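Local coordinates for protein tudor (Drosophila melanogaster, PDB 4Q5W), which is required during oogenesis for forming primordial germ cells and may act in the Piwi-interacting RNA pathway that represses transposons, at residues S38-K43 with E95-F100; E62-R67 with V79-Y84; S22-L27 with V106-S111. All coordinates share one frame; numbering follows the deposited sequence. Where two conformers were deposited one is given.

Contact 1 (S38-K43 with E95-F100); sequences SKLQPK and ELPQEF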
# COMPACT_ATOMS: atom_id res chain seq x y z
N SER A 38 -16.62 10.62 -14.04
CA SER A 38 -17.37 11.88 -14.02
C SER A 38 -16.45 13.03 -13.64
O SER A 38 -15.39 12.82 -13.06
CB SER A 38 -18.52 11.78 -13.02
OG SER A 38 -19.38 10.70 -13.34
N LYS A 39 -16.86 14.25 -13.97
CA LYS A 39 -16.07 15.44 -13.65
C LYS A 39 -16.03 15.68 -12.15
O LYS A 39 -17.07 15.74 -11.49
CB LYS A 39 -16.64 16.66 -14.37
CG LYS A 39 -18.14 16.83 -14.19
CD LYS A 39 -18.69 17.99 -15.00
CE LYS A 39 -20.20 18.07 -14.86
NZ LYS A 39 -20.82 16.73 -15.09
N LEU A 40 -14.83 15.83 -11.60
CA LEU A 40 -14.67 16.09 -10.17
C LEU A 40 -14.53 17.59 -9.94
O LEU A 40 -14.16 18.32 -10.85
CB LEU A 40 -13.42 15.38 -9.65
CG LEU A 40 -13.52 13.85 -9.63
CD1 LEU A 40 -12.14 13.25 -9.61
CD2 LEU A 40 -14.32 13.39 -8.42
N GLN A 41 -14.83 18.05 -8.73
CA GLN A 41 -14.82 19.48 -8.46
C GLN A 41 -13.54 19.92 -7.75
O GLN A 41 -13.28 19.49 -6.63
CB GLN A 41 -16.03 19.89 -7.62
CG GLN A 41 -17.38 19.45 -8.18
CD GLN A 41 -17.79 20.20 -9.44
OE1 GLN A 41 -18.59 19.70 -10.24
NE2 GLN A 41 -17.25 21.41 -9.62
N PRO A 42 -12.75 20.80 -8.38
CA PRO A 42 -11.56 21.29 -7.69
C PRO A 42 -11.92 22.03 -6.41
O PRO A 42 -12.96 22.69 -6.35
CB PRO A 42 -10.93 22.26 -8.70
CG PRO A 42 -11.45 21.81 -10.04
CD PRO A 42 -12.85 21.31 -9.76
N LYS A 43 -11.08 21.91 -5.39
CA LYS A 43 -11.25 22.67 -4.17
C LYS A 43 -11.09 24.16 -4.46
O LYS A 43 -10.46 24.53 -5.46
CB LYS A 43 -10.25 22.22 -3.10
CG LYS A 43 -10.55 20.84 -2.55
CD LYS A 43 -9.81 20.59 -1.24
CE LYS A 43 -10.38 21.45 -0.12
NZ LYS A 43 -11.79 21.06 0.19
N GLU A 95 -12.75 17.78 -4.40
CA GLU A 95 -13.67 17.38 -3.34
C GLU A 95 -13.97 15.89 -3.44
O GLU A 95 -14.09 15.35 -4.54
CB GLU A 95 -14.98 18.16 -3.42
CG GLU A 95 -14.84 19.67 -3.54
CD GLU A 95 -14.35 20.34 -2.27
OE1 GLU A 95 -14.16 19.65 -1.25
OE2 GLU A 95 -14.16 21.57 -2.29
N LEU A 96 -14.10 15.23 -2.30
CA LEU A 96 -14.55 13.84 -2.28
C LEU A 96 -16.07 13.79 -2.44
O LEU A 96 -16.79 14.36 -1.62
CB LEU A 96 -14.15 13.18 -0.96
CG LEU A 96 -14.59 11.72 -0.82
CD1 LEU A 96 -13.76 10.85 -1.75
CD2 LEU A 96 -14.45 11.28 0.63
N PRO A 97 -16.55 13.13 -3.50
CA PRO A 97 -18.00 13.02 -3.68
C PRO A 97 -18.66 12.40 -2.45
O PRO A 97 -18.09 11.50 -1.83
CB PRO A 97 -18.13 12.09 -4.89
CG PRO A 97 -16.88 12.35 -5.68
CD PRO A 97 -15.80 12.55 -4.63
N GLN A 98 -19.85 12.90 -2.11
CA GLN A 98 -20.55 12.51 -0.88
C GLN A 98 -20.75 11.01 -0.70
O GLN A 98 -20.75 10.51 0.44
CB GLN A 98 -21.90 13.23 -0.82
CG GLN A 98 -22.66 13.03 0.49
CD GLN A 98 -21.94 13.60 1.69
OE1 GLN A 98 -21.02 14.42 1.56
NE2 GLN A 98 -22.36 13.20 2.89
N GLU A 99 -20.93 10.30 -1.80
CA GLU A 99 -21.23 8.86 -1.75
C GLU A 99 -20.10 8.02 -1.16
O GLU A 99 -20.31 6.86 -0.80
CB GLU A 99 -21.61 8.34 -3.14
CG GLU A 99 -20.52 8.51 -4.20
CD GLU A 99 -20.93 7.94 -5.55
OE1 GLU A 99 -21.91 7.17 -5.61
OE2 GLU A 99 -20.26 8.27 -6.56
N PHE A 100 -18.91 8.60 -1.05
CA PHE A 100 -17.74 7.89 -0.54
C PHE A 100 -17.41 8.18 0.91
O PHE A 100 -16.57 7.50 1.50
CB PHE A 100 -16.49 8.24 -1.36
CG PHE A 100 -16.60 7.89 -2.81
CD1 PHE A 100 -16.50 6.57 -3.23
CD2 PHE A 100 -16.76 8.88 -3.76
CE1 PHE A 100 -16.59 6.24 -4.57
CE2 PHE A 100 -16.84 8.56 -5.11
CZ PHE A 100 -16.76 7.24 -5.51
O HOH W 1 -15.32 16.29 -6.70
O HOH W 2 -14.96 22.89 -4.33
O HOH W 3 -12.98 23.69 -1.44
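Glu95 meets Gln41 through the backbone and Lys43 through its side chain. The one direct backbone bond runs from Glu95 N to Gln41 O at 2.9 Å, with the donor nitrogen nearly along the C=O axis. A water widens this link: it accepts from Gln41 N and donates to Glu95 O. The charged pair lies further on. Lys43 curls at chi3 and chi4 and crosses the Glu95 side chain at about a right angle. Its NZ sits 3.1 Å from Glu95 OE1, on the syn side and 32° out of the carboxylate plane; the approach to OE2 is weak. Glu95 OE2 also accepts from two waters. One also donates to Pro42 O, and the other weakly accepts from Lys43 NZ. An alanine here would probably leave Lys43 NZ without its anionic mate and take one of the two partners from each of these waters. Apolar packing is slight. Leu40 CD2 rests 3.9 Å from Pro97 CG, the two side chains crossing, and Val54 of strand 52-56 touches both residues. None of the touching residues is buried. The contact is a surface junction of two irregular loops, one following helix 25-37 and the other following strand 87-90, laid against the sheet of the Tudor domain that holds strands 52-56 and 63-71.

Contact 2 (E62-R67 with V79-Y84); sequences EFYRSR and VILIDY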
# COMPACT_ATOMS: atom_id res chain seq x y z
N GLU A 62 -4.91 8.72 -13.28
CA GLU A 62 -6.23 8.39 -12.76
C GLU A 62 -6.49 9.02 -11.39
O GLU A 62 -5.56 9.51 -10.73
CB GLU A 62 -6.41 6.87 -12.68
CG GLU A 62 -6.49 6.20 -14.05
CD GLU A 62 -6.70 4.71 -13.95
OE1 GLU A 62 -6.63 4.17 -12.82
OE2 GLU A 62 -6.93 4.07 -15.00
N PHE A 63 -7.74 8.97 -10.95
CA PHE A 63 -8.15 9.65 -9.72
C PHE A 63 -8.32 8.71 -8.52
O PHE A 63 -8.79 7.59 -8.67
CB PHE A 63 -9.42 10.48 -9.97
CG PHE A 63 -9.21 11.63 -10.93
CD1 PHE A 63 -9.39 11.46 -12.29
CD2 PHE A 63 -8.84 12.88 -10.46
CE1 PHE A 63 -9.20 12.51 -13.18
CE2 PHE A 63 -8.66 13.94 -11.34
CZ PHE A 63 -8.84 13.75 -12.70
N TYR A 64 -7.93 9.19 -7.34
CA TYR A 64 -7.88 8.38 -6.14
C TYR A 64 -8.40 9.11 -4.91
O TYR A 64 -8.19 10.32 -4.75
CB TYR A 64 -6.43 8.01 -5.86
CG TYR A 64 -5.83 7.07 -6.87
CD1 TYR A 64 -5.30 7.54 -8.06
CD2 TYR A 64 -5.77 5.71 -6.62
CE1 TYR A 64 -4.74 6.66 -9.00
CE2 TYR A 64 -5.21 4.83 -7.53
CZ TYR A 64 -4.70 5.31 -8.71
OH TYR A 64 -4.14 4.43 -9.62
N ARG A 65 -9.06 8.38 -4.01
CA ARG A 65 -9.38 8.93 -2.72
C ARG A 65 -8.10 9.19 -1.95
O ARG A 65 -7.19 8.36 -1.96
CB ARG A 65 -10.26 7.97 -1.91
CG ARG A 65 -11.62 7.73 -2.54
CD ARG A 65 -12.60 7.27 -1.48
NE ARG A 65 -12.24 5.96 -0.95
CZ ARG A 65 -12.83 5.41 0.10
NH1 ARG A 65 -12.45 4.21 0.53
NH2 ARG A 65 -13.81 6.06 0.72
N SER A 66 -8.03 10.34 -1.29
CA SER A 66 -6.79 10.75 -0.64
C SER A 66 -7.01 11.39 0.72
O SER A 66 -8.10 11.89 1.02
CB SER A 66 -6.04 11.73 -1.53
OG SER A 66 -6.90 12.80 -1.92
N ARG A 67 -5.96 11.40 1.53
CA ARG A 67 -5.96 12.11 2.80
C ARG A 67 -4.68 12.94 2.88
O ARG A 67 -3.60 12.47 2.52
CB ARG A 67 -6.03 11.15 4.00
CG ARG A 67 -5.97 11.85 5.35
CD ARG A 67 -6.37 10.93 6.51
NE ARG A 67 -5.75 9.60 6.39
CZ ARG A 67 -4.53 9.30 6.82
NH1 ARG A 67 -4.06 8.07 6.68
NH2 ARG A 67 -3.78 10.24 7.39
N VAL A 79 0.13 13.60 0.09
CA VAL A 79 -1.10 12.89 0.41
C VAL A 79 -0.87 11.39 0.41
O VAL A 79 0.10 10.91 -0.17
CB VAL A 79 -2.20 13.20 -0.63
CG1 VAL A 79 -2.43 14.70 -0.74
CG2 VAL A 79 -1.83 12.61 -1.99
N ILE A 80 -1.76 10.67 1.09
CA ILE A 80 -1.82 9.21 0.98
C ILE A 80 -3.01 8.83 0.10
O ILE A 80 -4.10 9.39 0.24
CB ILE A 80 -1.89 8.50 2.36
CG1 ILE A 80 -2.05 6.99 2.19
CG2 ILE A 80 -3.02 9.05 3.21
CD1 ILE A 80 -1.97 6.20 3.51
N LEU A 81 -2.81 7.89 -0.82
CA LEU A 81 -3.92 7.33 -1.58
C LEU A 81 -4.51 6.23 -0.71
O LEU A 81 -4.01 5.10 -0.69
CB LEU A 81 -3.45 6.77 -2.92
CG LEU A 81 -2.56 7.71 -3.76
CD1 LEU A 81 -2.25 7.10 -5.12
CD2 LEU A 81 -3.19 9.09 -3.92
N ILE A 82 -5.56 6.59 0.03
CA ILE A 82 -6.03 5.79 1.15
C ILE A 82 -6.44 4.36 0.81
O ILE A 82 -6.34 3.47 1.65
CB ILE A 82 -7.18 6.47 1.91
CG1 ILE A 82 -8.40 6.67 0.99
CG2 ILE A 82 -6.71 7.78 2.51
CD1 ILE A 82 -9.67 7.00 1.76
N ASP A 83 -6.89 4.14 -0.42
CA ASP A 83 -7.32 2.81 -0.81
C ASP A 83 -6.15 1.90 -1.11
O ASP A 83 -6.33 0.69 -1.19
CB ASP A 83 -8.31 2.88 -1.98
CG ASP A 83 -9.64 3.49 -1.57
OD1 ASP A 83 -10.09 3.19 -0.43
OD2 ASP A 83 -10.23 4.25 -2.36
N TYR A 84 -4.96 2.48 -1.24
CA TYR A 84 -3.77 1.72 -1.67
C TYR A 84 -2.61 1.78 -0.69
O TYR A 84 -1.91 0.77 -0.47
CB TYR A 84 -3.32 2.19 -3.06
CG TYR A 84 -4.35 1.93 -4.13
CD1 TYR A 84 -5.42 2.80 -4.32
CD2 TYR A 84 -4.28 0.79 -4.92
CE1 TYR A 84 -6.37 2.55 -5.29
CE2 TYR A 84 -5.23 0.55 -5.88
CZ TYR A 84 -6.27 1.44 -6.06
OH TYR A 84 -7.22 1.18 -7.03
O HOH W 4 -8.97 5.54 -4.45
O HOH W 5 -6.95 5.76 -2.96
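Arg65 and Asp83 face each other side-on, with guanidinium and carboxylate planes only 26° apart. Arg65 NE gives a straight bond to Asp83 OD2 at 3.0 Å. Arg65 NH1 reaches the syn lone pair of Asp83 OD1 at 2.7 Å. The arginine chain bends at chi3 (-66°), which brings NE round to the carboxylate. Two bonds to two oxygens fix the rotation of both groups. Ile82 CD1 lies over the centre of the guanidinium, 3.8 Å above its plane. Outside the two segments, the carbonyls of Ile103 and Lys104 take further guanidinium N-H groups. A water bridges Arg65 N and Asp83 OD2.

The backbones behind these groups form the antiparallel hairpin of strands 63-71 and 77-81, part of the Tudor fold of the SH3 clan. In Tudor domains that read dimethylarginine, an aromatic cage receives the methylated side chain. The pairing of Tyr64 with Tyr84 at this hairpin is consistent with part of such a site, though no methylated peptide is bound here. Arg67 and Ile80 form a hydrogen-bonded pair of the hairpin, with Arg67 N 3.0 Å from Ile80 O. Their side chains run side by side, and Ile80 CG2 lies over one face of the Arg67 guanidinium, 3.8 Å from NH1.

Tyr64 turns the edge of its ring toward the face of Tyr84 in an offset edge-to-face pair, planes at 75°. Its CE2 comes within 3.4 Å of Tyr84 CE1. Leu81 CD1 sits over one face of the Tyr64 ring, 4.1 Å from the centroid, in a CH-pi contact. The Tyr64 hydroxyl is hydrogen-bonded to Asp60 OD2.

Contact 3 (S22-L27 with V106-S111); sequences SEKDSL and VAEICS. With EPE (4-(2-hydroxyethyl)-1-piperazine ethanesulfonic acid), chain C.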
# COMPACT_ATOMS: atom_id res chain seq x y z
N SER A 22 -9.51 -9.96 -1.09
CA SER A 22 -10.29 -10.23 -2.30
C SER A 22 -11.78 -9.91 -2.17
O SER A 22 -12.43 -9.59 -3.17
CB SER A 22 -10.09 -11.67 -2.79
OG SER A 22 -10.69 -12.63 -1.93
N GLU A 23 -12.31 -9.97 -0.94
CA GLU A 23 -13.71 -9.64 -0.69
C GLU A 23 -14.07 -8.24 -1.20
O GLU A 23 -15.23 -7.96 -1.51
CB GLU A 23 -14.05 -9.73 0.80
CG GLU A 23 -13.37 -8.63 1.62
CD GLU A 23 -13.85 -8.53 3.07
OE1 GLU A 23 -14.66 -9.37 3.51
OE2 GLU A 23 -13.40 -7.58 3.76
N LYS A 24 -13.07 -7.36 -1.27
CA LYS A 24 -13.29 -5.96 -1.66
C LYS A 24 -12.90 -5.61 -3.10
O LYS A 24 -12.89 -4.43 -3.47
CB LYS A 24 -12.52 -5.04 -0.71
CG LYS A 24 -13.14 -4.90 0.67
CD LYS A 24 -12.35 -3.88 1.48
CE LYS A 24 -12.95 -3.62 2.85
NZ LYS A 24 -12.04 -2.71 3.62
N ASP A 25 -12.57 -6.60 -3.92
CA ASP A 25 -12.14 -6.30 -5.29
C ASP A 25 -13.19 -5.54 -6.10
O ASP A 25 -12.86 -4.59 -6.82
CB ASP A 25 -11.75 -7.57 -6.04
CG ASP A 25 -10.47 -8.17 -5.54
OD1 ASP A 25 -9.71 -7.47 -4.83
OD2 ASP A 25 -10.22 -9.35 -5.86
N SER A 26 -14.45 -5.95 -6.00
CA SER A 26 -15.52 -5.30 -6.75
C SER A 26 -15.77 -3.90 -6.21
O SER A 26 -16.07 -2.99 -6.98
CB SER A 26 -16.82 -6.10 -6.71
OG SER A 26 -16.71 -7.29 -7.46
N LEU A 27 -15.66 -3.74 -4.90
CA LEU A 27 -15.80 -2.43 -4.28
C LEU A 27 -14.71 -1.47 -4.76
O LEU A 27 -14.99 -0.31 -5.05
CB LEU A 27 -15.78 -2.52 -2.75
CG LEU A 27 -15.71 -1.18 -2.01
CD1 LEU A 27 -16.93 -0.32 -2.32
CD2 LEU A 27 -15.54 -1.38 -0.51
N VAL A 106 -10.05 0.83 1.45
CA VAL A 106 -10.10 -0.55 0.97
C VAL A 106 -8.94 -1.35 1.55
O VAL A 106 -9.15 -2.38 2.21
CB VAL A 106 -10.09 -0.58 -0.55
CG1 VAL A 106 -9.92 -2.00 -1.07
CG2 VAL A 106 -11.38 0.04 -1.08
N ALA A 107 -7.72 -0.85 1.35
CA ALA A 107 -6.52 -1.50 1.89
C ALA A 107 -6.50 -1.58 3.41
O ALA A 107 -6.88 -0.63 4.10
CB ALA A 107 -5.26 -0.79 1.41
N GLU A 108 -6.06 -2.73 3.93
CA GLU A 108 -5.86 -2.90 5.36
C GLU A 108 -4.37 -3.08 5.60
O GLU A 108 -3.66 -3.56 4.72
CB GLU A 108 -6.63 -4.11 5.87
CG GLU A 108 -8.13 -4.00 5.67
CD GLU A 108 -8.87 -5.29 5.95
OE1 GLU A 108 -10.02 -5.41 5.47
OE2 GLU A 108 -8.32 -6.18 6.64
N ILE A 109 -3.90 -2.68 6.77
CA ILE A 109 -2.49 -2.81 7.09
C ILE A 109 -2.20 -4.07 7.90
O ILE A 109 -2.89 -4.37 8.89
CB ILE A 109 -1.98 -1.61 7.89
CG1 ILE A 109 -2.23 -0.31 7.12
CG2 ILE A 109 -0.50 -1.76 8.21
CD1 ILE A 109 -1.92 0.94 7.93
N CYS A 110 -1.19 -4.83 7.47
CA CYS A 110 -0.74 -6.00 8.21
C CYS A 110 0.77 -5.99 8.35
O CYS A 110 1.44 -5.18 7.71
CB CYS A 110 -1.17 -7.28 7.50
SG CYS A 110 -2.95 -7.42 7.35
N SER A 111 1.29 -6.89 9.17
CA SER A 111 2.72 -6.98 9.42
C SER A 111 3.21 -8.40 9.23
O SER A 111 2.54 -9.34 9.65
CB SER A 111 3.01 -6.54 10.86
OG SER A 111 4.36 -6.80 11.21
N1 EPE C . -10.32 -10.43 6.05
C2 EPE C . -11.21 -9.26 6.10
C3 EPE C . -11.14 -8.64 7.49
N4 EPE C . -9.79 -8.56 8.04
C5 EPE C . -8.88 -9.64 7.74
C6 EPE C . -8.94 -9.98 6.26
C7 EPE C . -9.53 -7.72 9.20
C8 EPE C . -8.13 -7.92 9.79
O8 EPE C . -7.14 -7.34 8.96
C9 EPE C . -10.40 -11.25 4.83
C10 EPE C . -11.77 -11.13 4.19
S EPE C . -11.86 -12.10 2.67
O1S EPE C . -11.43 -11.21 1.57
O2S EPE C . -11.02 -13.28 2.73
O3S EPE C . -13.24 -12.53 2.45
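Lys24 NZ reaches the backbone carbonyl of Val106, 3.2 Å from its O. The donor is tilted 20° from the carbonyl plane, and Pro105 O is a second, weak acceptor. The lysine chain is extended beyond CG, which carries the ammonium across to the loop before strand 108-112. A long salt bridge of 3.8 Å joins Lys24 NZ to Glu108 OE1, the two side chains crossing at about a right angle. The other carboxylate oxygen is occupied by a buffer molecule, probably from the crystallisation liquor. Glu108 OE2 takes its hydroxyl O8 at 2.8 Å and its piperazine N4 at 3.1 Å. At the far end, sulfonate O1S of the buffer accepts from Glu23 N at 2.9 Å. Glu23 OE2 and Glu108 OE1 lie 4.4 Å apart, and Lys24 probably eases their repulsion. Packing is thin. Lys24 CD passes Val106 CG1 at 4.0 Å, the side chains running in opposite directions, and Leu27 CD2 approaches Val106 CG2 more loosely. The chemistry implies a polar surface junction between the start of helix 25-37 and the entry to strand 108-112, where the Glu108 carboxylate probably favours a protonated piperazine nitrogen of the buffer.

Overall arrangement
The three contacts are nested along the chain: contact 3 closes the widest loop, contact 1 lies inside it and contact 2 is innermost. Centres of contacts 1 and 2 are about 13 Å apart, those of 2 and 3 about 14 Å, and those of 1 and 3 about 22 Å. Contact 2 touches both others: Leu96 and Phe100 pack on Arg65, while Asp83 meets the backbone of Val106 and Ala107. Helix 25-37 starts in contact 3 and ends just before contact 1. It thus connects the sheet that holds strand 108-112 with the Tudor sheet. This is consistent with a single extended Tudor unit, here the ninth of the protein.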